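Borrelidin polyketide synthase, type I (Streptomyces parvulus, PDB 6OBT) probably catalyses dehydration of a beta-hydroxyacyl polyketide intermediate during borrelidin assembly, as the dehydratase domain of a modular synthase. Local coordinates at residues His42-Ala47 / Asp222-His227; Tyr67-Asp72 / Gly193-Cys198; Trp203-Asp208 / Arg272-Pro277. One frame throughout, in Å; residues are numbered along the deposited sequence.

Contact 1 of 3, residues His42-Ala47 / Asp222-His227; sequences HAFVPA and DAYGLH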
# COMPACT_ATOMS: atom_id res chain seq x y z
N HIS A 42 -8.33 -9.99 -7.33
CA HIS A 42 -7.41 -10.85 -8.07
C HIS A 42 -6.71 -11.79 -7.11
O HIS A 42 -6.35 -11.39 -6.00
CB HIS A 42 -6.37 -10.06 -8.84
CG HIS A 42 -5.70 -10.86 -9.92
ND1 HIS A 42 -4.62 -11.68 -9.69
CD2 HIS A 42 -5.99 -10.98 -11.24
CE1 HIS A 42 -4.26 -12.26 -10.82
NE2 HIS A 42 -5.07 -11.86 -11.78
N ALA A 43 -6.48 -13.03 -7.56
CA ALA A 43 -5.85 -14.03 -6.71
C ALA A 43 -4.43 -13.64 -6.32
O ALA A 43 -4.02 -13.81 -5.16
CB ALA A 43 -5.86 -15.40 -7.41
N PHE A 44 -3.66 -13.10 -7.27
CA PHE A 44 -2.26 -12.76 -7.00
C PHE A 44 -2.11 -11.41 -6.31
O PHE A 44 -1.14 -11.21 -5.57
CB PHE A 44 -1.44 -12.72 -8.28
CG PHE A 44 -1.19 -14.08 -8.88
CD1 PHE A 44 -1.41 -15.24 -8.15
CD2 PHE A 44 -0.75 -14.19 -10.18
CE1 PHE A 44 -1.18 -16.49 -8.72
CE2 PHE A 44 -0.52 -15.42 -10.76
CZ PHE A 44 -0.73 -16.57 -10.03
N VAL A 45 -3.00 -10.45 -6.57
CA VAL A 45 -2.90 -9.15 -5.90
C VAL A 45 -4.24 -8.84 -5.25
O VAL A 45 -5.07 -8.12 -5.82
CB VAL A 45 -2.43 -8.04 -6.86
CG1 VAL A 45 -0.94 -8.18 -7.09
CG2 VAL A 45 -3.17 -8.10 -8.19
N PRO A 46 -4.50 -9.38 -4.06
CA PRO A 46 -5.83 -9.24 -3.44
C PRO A 46 -6.15 -7.84 -2.92
O PRO A 46 -7.31 -7.59 -2.59
CB PRO A 46 -5.79 -10.25 -2.28
CG PRO A 46 -4.62 -11.14 -2.57
CD PRO A 46 -3.63 -10.30 -3.31
N ALA A 47 -5.17 -6.94 -2.83
CA ALA A 47 -5.39 -5.63 -2.23
C ALA A 47 -4.82 -4.56 -3.13
O ALA A 47 -3.80 -4.77 -3.81
CB ALA A 47 -4.74 -5.55 -0.84
N ASP A 222 -11.93 -18.28 -10.80
CA ASP A 222 -12.76 -17.17 -10.34
C ASP A 222 -11.95 -15.89 -10.15
O ASP A 222 -12.42 -14.80 -10.49
CB ASP A 222 -13.48 -17.55 -9.05
CG ASP A 222 -14.78 -18.28 -9.30
OD1 ASP A 222 -15.34 -18.13 -10.41
OD2 ASP A 222 -15.24 -19.01 -8.40
N ALA A 223 -10.73 -16.00 -9.62
CA ALA A 223 -9.98 -14.80 -9.24
C ALA A 223 -8.94 -14.40 -10.28
O ALA A 223 -7.95 -13.75 -9.94
CB ALA A 223 -9.33 -14.99 -7.87
N TYR A 224 -9.15 -14.77 -11.54
CA TYR A 224 -8.25 -14.42 -12.62
C TYR A 224 -9.05 -13.81 -13.77
O TYR A 224 -10.25 -14.03 -13.90
CB TYR A 224 -7.48 -15.65 -13.11
CG TYR A 224 -6.62 -16.26 -12.04
CD1 TYR A 224 -5.33 -15.81 -11.83
CD2 TYR A 224 -7.09 -17.30 -11.24
CE1 TYR A 224 -4.52 -16.34 -10.85
CE2 TYR A 224 -6.28 -17.87 -10.25
CZ TYR A 224 -5.00 -17.38 -10.07
OH TYR A 224 -4.18 -17.91 -9.09
N GLY A 225 -8.37 -13.01 -14.58
CA GLY A 225 -8.96 -12.54 -15.81
C GLY A 225 -8.88 -13.70 -16.79
O GLY A 225 -9.92 -14.25 -17.20
N LEU A 226 -7.66 -14.09 -17.13
CA LEU A 226 -7.37 -15.32 -17.88
C LEU A 226 -6.36 -16.13 -17.10
O LEU A 226 -5.22 -15.68 -16.89
CB LEU A 226 -6.84 -15.01 -19.28
CG LEU A 226 -6.54 -16.22 -20.17
CD1 LEU A 226 -7.82 -17.01 -20.41
CD2 LEU A 226 -5.93 -15.80 -21.49
N HIS A 227 -6.77 -17.32 -16.64
CA HIS A 227 -5.90 -18.13 -15.79
C HIS A 227 -4.51 -18.27 -16.40
O HIS A 227 -4.39 -18.60 -17.60
CB HIS A 227 -6.49 -19.53 -15.59
CG HIS A 227 -5.85 -20.32 -14.50
ND1 HIS A 227 -4.65 -20.98 -14.66
CD2 HIS A 227 -6.24 -20.56 -13.22
CE1 HIS A 227 -4.32 -21.58 -13.53
NE2 HIS A 227 -5.27 -21.35 -12.64

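Contact 2 of 3, residues Tyr67-Asp72 / Gly193-Cys198; sequences YPWLAD and GPQFRC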
# COMPACT_ATOMS: atom_id res chain seq x y z
N TYR A 67 -0.00 -21.21 -3.99
CA TYR A 67 -0.45 -21.56 -5.34
C TYR A 67 0.42 -22.71 -5.83
O TYR A 67 1.33 -22.52 -6.64
CB TYR A 67 -0.34 -20.36 -6.29
CG TYR A 67 -0.77 -19.04 -5.68
CD1 TYR A 67 0.16 -18.21 -5.07
CD2 TYR A 67 -2.09 -18.63 -5.73
CE1 TYR A 67 -0.22 -17.00 -4.52
CE2 TYR A 67 -2.49 -17.42 -5.18
CZ TYR A 67 -1.54 -16.61 -4.58
OH TYR A 67 -1.92 -15.40 -4.03
N PRO A 68 0.17 -23.93 -5.34
CA PRO A 68 1.07 -25.05 -5.69
C PRO A 68 1.14 -25.33 -7.17
O PRO A 68 2.16 -25.86 -7.63
CB PRO A 68 0.48 -26.24 -4.91
CG PRO A 68 -0.87 -25.81 -4.45
CD PRO A 68 -0.85 -24.32 -4.35
N TRP A 69 0.11 -24.98 -7.95
CA TRP A 69 0.16 -25.22 -9.38
C TRP A 69 1.23 -24.38 -10.08
O TRP A 69 1.57 -24.67 -11.22
CB TRP A 69 -1.22 -24.97 -10.02
CG TRP A 69 -1.74 -23.59 -9.80
CD1 TRP A 69 -2.55 -23.16 -8.78
CD2 TRP A 69 -1.49 -22.44 -10.62
NE1 TRP A 69 -2.80 -21.82 -8.91
CE2 TRP A 69 -2.16 -21.35 -10.03
CE3 TRP A 69 -0.75 -22.23 -11.79
CZ2 TRP A 69 -2.12 -20.06 -10.57
CZ3 TRP A 69 -0.70 -20.95 -12.32
CH2 TRP A 69 -1.39 -19.88 -11.71
N LEU A 70 1.78 -23.37 -9.41
CA LEU A 70 2.91 -22.64 -9.99
C LEU A 70 4.14 -23.53 -10.18
O LEU A 70 5.01 -23.20 -11.00
CB LEU A 70 3.25 -21.42 -9.10
CG LEU A 70 2.29 -20.22 -9.19
CD1 LEU A 70 2.63 -19.15 -8.15
CD2 LEU A 70 2.28 -19.62 -10.59
N ALA A 71 4.23 -24.65 -9.48
CA ALA A 71 5.33 -25.57 -9.72
C ALA A 71 5.20 -26.29 -11.05
O ALA A 71 6.15 -26.98 -11.47
CB ALA A 71 5.44 -26.60 -8.58
N ASP A 72 4.07 -26.16 -11.72
CA ASP A 72 3.84 -26.76 -13.03
C ASP A 72 4.48 -25.98 -14.17
O ASP A 72 4.32 -26.37 -15.34
CB ASP A 72 2.33 -26.90 -13.28
CG ASP A 72 1.69 -27.99 -12.44
OD1 ASP A 72 0.45 -28.11 -12.46
OD2 ASP A 72 2.42 -28.74 -11.76
N GLY A 193 3.73 -28.78 -16.24
CA GLY A 193 3.00 -29.67 -15.37
C GLY A 193 1.52 -29.69 -15.69
O GLY A 193 1.05 -29.05 -16.64
N PRO A 194 0.75 -30.44 -14.90
CA PRO A 194 -0.68 -30.63 -15.21
C PRO A 194 -1.45 -29.37 -15.52
O PRO A 194 -2.21 -29.33 -16.50
CB PRO A 194 -1.20 -31.31 -13.93
CG PRO A 194 -0.03 -32.06 -13.41
CD PRO A 194 1.18 -31.23 -13.73
N GLN A 195 -1.30 -28.31 -14.72
CA GLN A 195 -2.11 -27.13 -14.93
C GLN A 195 -1.74 -26.36 -16.19
O GLN A 195 -2.52 -25.49 -16.61
CB GLN A 195 -2.01 -26.20 -13.71
CG GLN A 195 -2.89 -26.64 -12.56
CD GLN A 195 -4.29 -26.06 -12.64
OE1 GLN A 195 -4.79 -25.74 -13.72
NE2 GLN A 195 -4.93 -25.95 -11.49
N PHE A 196 -0.58 -26.64 -16.79
CA PHE A 196 -0.16 -25.94 -18.00
C PHE A 196 -0.28 -26.78 -19.26
O PHE A 196 -0.15 -26.22 -20.36
CB PHE A 196 1.29 -25.44 -17.85
CG PHE A 196 1.44 -24.22 -16.95
CD1 PHE A 196 1.64 -22.96 -17.49
CD2 PHE A 196 1.39 -24.35 -15.57
CE1 PHE A 196 1.77 -21.84 -16.67
CE2 PHE A 196 1.52 -23.22 -14.73
CZ PHE A 196 1.70 -21.96 -15.29
N ARG A 197 -0.54 -28.08 -19.15
CA ARG A 197 -0.63 -28.95 -20.33
C ARG A 197 -2.04 -28.86 -20.92
O ARG A 197 -2.87 -29.77 -20.83
CB ARG A 197 -0.28 -30.39 -19.99
CG ARG A 197 1.16 -30.57 -19.49
CD ARG A 197 1.62 -32.02 -19.49
NE ARG A 197 0.90 -32.88 -18.54
CZ ARG A 197 1.39 -33.29 -17.37
NH1 ARG A 197 2.61 -32.91 -16.98
NH2 ARG A 197 0.66 -34.08 -16.58
N CYS A 198 -2.27 -27.73 -21.57
CA CYS A 198 -3.60 -27.35 -22.02
C CYS A 198 -3.81 -27.55 -23.50
O CYS A 198 -4.96 -27.54 -23.94
CB CYS A 198 -3.85 -25.88 -21.69
SG CYS A 198 -4.04 -25.62 -19.92

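Contact 3 of 3, residues Trp203-Asp208 / Arg272-Pro277; sequences WRAGED and RVRIDP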
# COMPACT_ATOMS: atom_id res chain seq x y z
N TRP A 203 -3.97 -27.38 -35.86
CA TRP A 203 -3.96 -27.49 -37.31
C TRP A 203 -3.06 -26.41 -37.88
O TRP A 203 -2.91 -25.33 -37.29
CB TRP A 203 -5.35 -27.29 -37.97
CG TRP A 203 -6.47 -28.14 -37.48
CD1 TRP A 203 -7.06 -29.19 -38.14
CD2 TRP A 203 -7.18 -28.00 -36.24
NE1 TRP A 203 -8.08 -29.71 -37.39
CE2 TRP A 203 -8.18 -29.00 -36.22
CE3 TRP A 203 -7.06 -27.13 -35.15
CZ2 TRP A 203 -9.05 -29.15 -35.14
CZ3 TRP A 203 -7.94 -27.28 -34.09
CH2 TRP A 203 -8.92 -28.28 -34.09
N ARG A 204 -2.50 -26.67 -39.05
CA ARG A 204 -1.93 -25.62 -39.88
C ARG A 204 -3.02 -25.08 -40.79
O ARG A 204 -3.67 -25.85 -41.51
CB ARG A 204 -0.75 -26.16 -40.70
CG ARG A 204 -0.17 -25.17 -41.70
CD ARG A 204 1.22 -25.62 -42.13
NE ARG A 204 1.75 -24.88 -43.28
CZ ARG A 204 3.04 -24.88 -43.63
NH1 ARG A 204 3.92 -25.58 -42.93
NH2 ARG A 204 3.44 -24.18 -44.69
N ALA A 205 -3.22 -23.77 -40.76
CA ALA A 205 -4.23 -23.09 -41.57
C ALA A 205 -3.51 -22.08 -42.45
O ALA A 205 -3.22 -20.97 -42.00
CB ALA A 205 -5.28 -22.42 -40.68
N GLY A 206 -3.23 -22.46 -43.68
CA GLY A 206 -2.42 -21.60 -44.53
C GLY A 206 -1.08 -21.37 -43.87
O GLY A 206 -0.36 -22.32 -43.53
N GLU A 207 -0.72 -20.10 -43.66
CA GLU A 207 0.52 -19.77 -42.97
C GLU A 207 0.32 -19.55 -41.48
O GLU A 207 1.29 -19.26 -40.78
CB GLU A 207 1.15 -18.51 -43.59
CG GLU A 207 2.08 -18.79 -44.79
CD GLU A 207 3.52 -19.09 -44.37
OE1 GLU A 207 3.80 -20.25 -44.00
OE2 GLU A 207 4.36 -18.17 -44.43
N ASP A 208 -0.90 -19.71 -40.99
CA ASP A 208 -1.20 -19.52 -39.57
C ASP A 208 -1.30 -20.85 -38.84
O ASP A 208 -1.52 -21.91 -39.43
CB ASP A 208 -2.51 -18.75 -39.39
CG ASP A 208 -2.45 -17.35 -39.94
OD1 ASP A 208 -1.33 -16.87 -40.23
OD2 ASP A 208 -3.52 -16.73 -40.09
N ARG A 272 -10.18 -21.19 -28.52
CA ARG A 272 -9.78 -21.40 -29.91
C ARG A 272 -8.83 -20.27 -30.28
O ARG A 272 -9.14 -19.09 -30.06
CB ARG A 272 -11.00 -21.43 -30.82
CG ARG A 272 -11.90 -22.57 -30.45
CD ARG A 272 -13.28 -22.53 -31.10
NE ARG A 272 -13.99 -23.76 -30.77
CZ ARG A 272 -15.12 -24.16 -31.35
NH1 ARG A 272 -15.69 -25.30 -30.98
NH2 ARG A 272 -15.68 -23.41 -32.28
N VAL A 273 -7.64 -20.62 -30.78
CA VAL A 273 -6.52 -19.70 -30.88
C VAL A 273 -6.03 -19.67 -32.32
O VAL A 273 -5.95 -20.70 -32.99
CB VAL A 273 -5.39 -20.11 -29.91
CG1 VAL A 273 -4.25 -19.12 -29.96
CG2 VAL A 273 -5.93 -20.22 -28.50
N ARG A 274 -5.70 -18.47 -32.81
CA ARG A 274 -5.13 -18.29 -34.14
C ARG A 274 -3.88 -17.44 -34.01
O ARG A 274 -3.95 -16.31 -33.51
CB ARG A 274 -6.11 -17.62 -35.11
CG ARG A 274 -5.40 -17.32 -36.46
CD ARG A 274 -6.36 -16.79 -37.52
NE ARG A 274 -7.10 -17.87 -38.16
CZ ARG A 274 -6.83 -18.34 -39.38
NH1 ARG A 274 -5.83 -17.85 -40.09
NH2 ARG A 274 -7.57 -19.32 -39.89
N ILE A 275 -2.74 -17.98 -34.46
CA ILE A 275 -1.44 -17.33 -34.34
C ILE A 275 -0.93 -17.03 -35.74
O ILE A 275 -0.92 -17.91 -36.61
CB ILE A 275 -0.44 -18.21 -33.57
CG1 ILE A 275 -1.02 -18.63 -32.21
CG2 ILE A 275 0.90 -17.48 -33.38
CD1 ILE A 275 -0.06 -19.44 -31.35
N ASP A 276 -0.49 -15.79 -35.95
CA ASP A 276 0.05 -15.35 -37.24
C ASP A 276 1.50 -14.92 -37.06
O ASP A 276 1.75 -13.82 -36.53
CB ASP A 276 -0.78 -14.20 -37.81
CG ASP A 276 -0.13 -13.50 -39.02
OD1 ASP A 276 -0.69 -12.48 -39.47
OD2 ASP A 276 0.92 -13.95 -39.52
N PRO A 277 2.48 -15.70 -37.51
CA PRO A 277 3.89 -15.30 -37.36
C PRO A 277 4.36 -14.20 -38.30
O PRO A 277 5.53 -13.81 -38.21
CB PRO A 277 4.65 -16.62 -37.63
CG PRO A 277 3.64 -17.70 -37.41
CD PRO A 277 2.35 -17.12 -37.89

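Contact 1 of 3, residues His42-Ala47 / Asp222-His227
Ala43 N donates to Ala223 O at 2.9 Å, and a CA-H...O contact from His42 CA to the same oxygen, 3.5 Å, adds a second touch between two loops that pair no further. Ala223 O also lies over the centre of the His42 imidazole, 3.6 Å above its plane. With chi1 at -162° the His42 ring lies beside its own carbonyl, where ND1 accepts from Phe44 N at 3.0 Å; NE2 is bonded to Glu88 OE1, and this division is consistent with a proton on NE2. Tyr224 crosses the His42 side chain at about a right angle, CD1 3.8 Å from His42 CE1. Ala43 CB sits on a face of the phenol, 3.4 Å from Tyr224 CZ, and also meets Ala223 CB. The edge of Tyr224 points at the face of Phe44 in a T-shaped pair, planes at 84°, with Tyr224 OH 3.3 Å from Phe44 CE1. Glu88 ties both loops together, since its carboxylate also takes Gly225 N and Leu226 N. The three rings form an aromatic cluster against helix 83-97, while Phe44 reaches on to Leu62 of strand 55-62 and to Pro228 at helix 228-236.

Contact 2 of 3, residues Tyr67-Asp72 / Gly193-Cys198
Asp72 grips the loop 193-198 twice, once with its backbone and once with its carboxylate. Its carbonyl O accepts Gly193 N at a short 2.6 Å, and Asp72 OD1 takes Gln195 N at 2.9 Å; both N-H groups aim nearly straight, at 169°, though the second arrives from above the carboxylate plane, 38° out of it. Pro194 N, between these donors, has no hydrogen to offer, and its ring puts CD 3.4 Å from Asp72 OD2. Gly193 has no CB, which lets the Asp72 side chain press against its CA. Phe196 N bonds Gly193 O, while in the 3-10 segment 68-72 Trp69 O receives Asp72 N. Gln195 CG packs against Trp69 CB at 3.5 Å, and the bend at chi2 (-88°) turns the amide off to Thr219, whose OG1 satisfies OE1. Phe196 brings CE2 in plane to the Trp69 ring edge, 3.8 Å from CE3. The contact prolongs the pairing of antiparallel strands 73-75 and 190-192. Phe196 also touches Asp232 of helix 228-236 and His73, which opens the HxxxGxxxxP motif of polyketide synthase dehydratases and is, by family, probably the catalytic histidine; the contact thus borders the probable active site.

Contact 3 of 3, residues Trp203-Asp208 / Arg272-Pro277
Ala205, the last strand residue before the turn, turns its CB toward the guanidinium of Arg274, 3.9 Å from NH2. The chain then reverses in a type II' beta turn from Ala205 to Asp208, with Gly206 at the positive-phi position and Ala205 and Asp208 each donating its N-H to the other's carbonyl. This is the two-residue tip of the hairpin joining strands 199-205 and 208-214; strand 208-214 lies between 199-205 and 270-276, antiparallel to both, in the later half of a double-hotdog fold. Glu207 contributes mainly its backbone, its O standing 3.7 Å from Pro277 CD. Asp208 carries most of the contact. Its OD2 forms a salt bridge to Arg274 NH1 at 2.6 Å, a hydrogen bond weak in angle (128°); the oxygen comes in the guanidinium plane at its edge, but the carboxylate stands 80° to that plane. The Arg274 chain runs extended and bends at chi3 (-81°), which brings the guanidinium round to this oxygen. Asp208 CB rests against Ile275 O at 3.3 Å. Asp208 OD1 stands 3.8 Å from Asp276 OD2, an approach of like charges probably eased by Arg274 on one aspartate. On the other, Gln278 N donates to the Asp276 carboxylate.

In the fold
Contacts 1 and 2 are neighbours, centres 16 Å apart, and they touch: Tyr67 OH probably bonds Ala43 O, and Trp69 packs on Phe44 and Tyr224. Contact 3 stands apart, 29 Å from contact 1 and 25 Å from contact 2 between centres, across the chain's centre from contact 1. Along the chain, both halves of contact 2 fall between those of contact 1; contact 3 starts after contact 2 has closed and interleaves with contact 1. Strand 199-205 leads from segment 193-198 to the hairpin of contact 3, and strand 208-214 returns toward segment 222-227. Contacts 1 and 2 thereby join the early and late parts of the double-hotdog fold, while contact 3 ties strand ends within the later part.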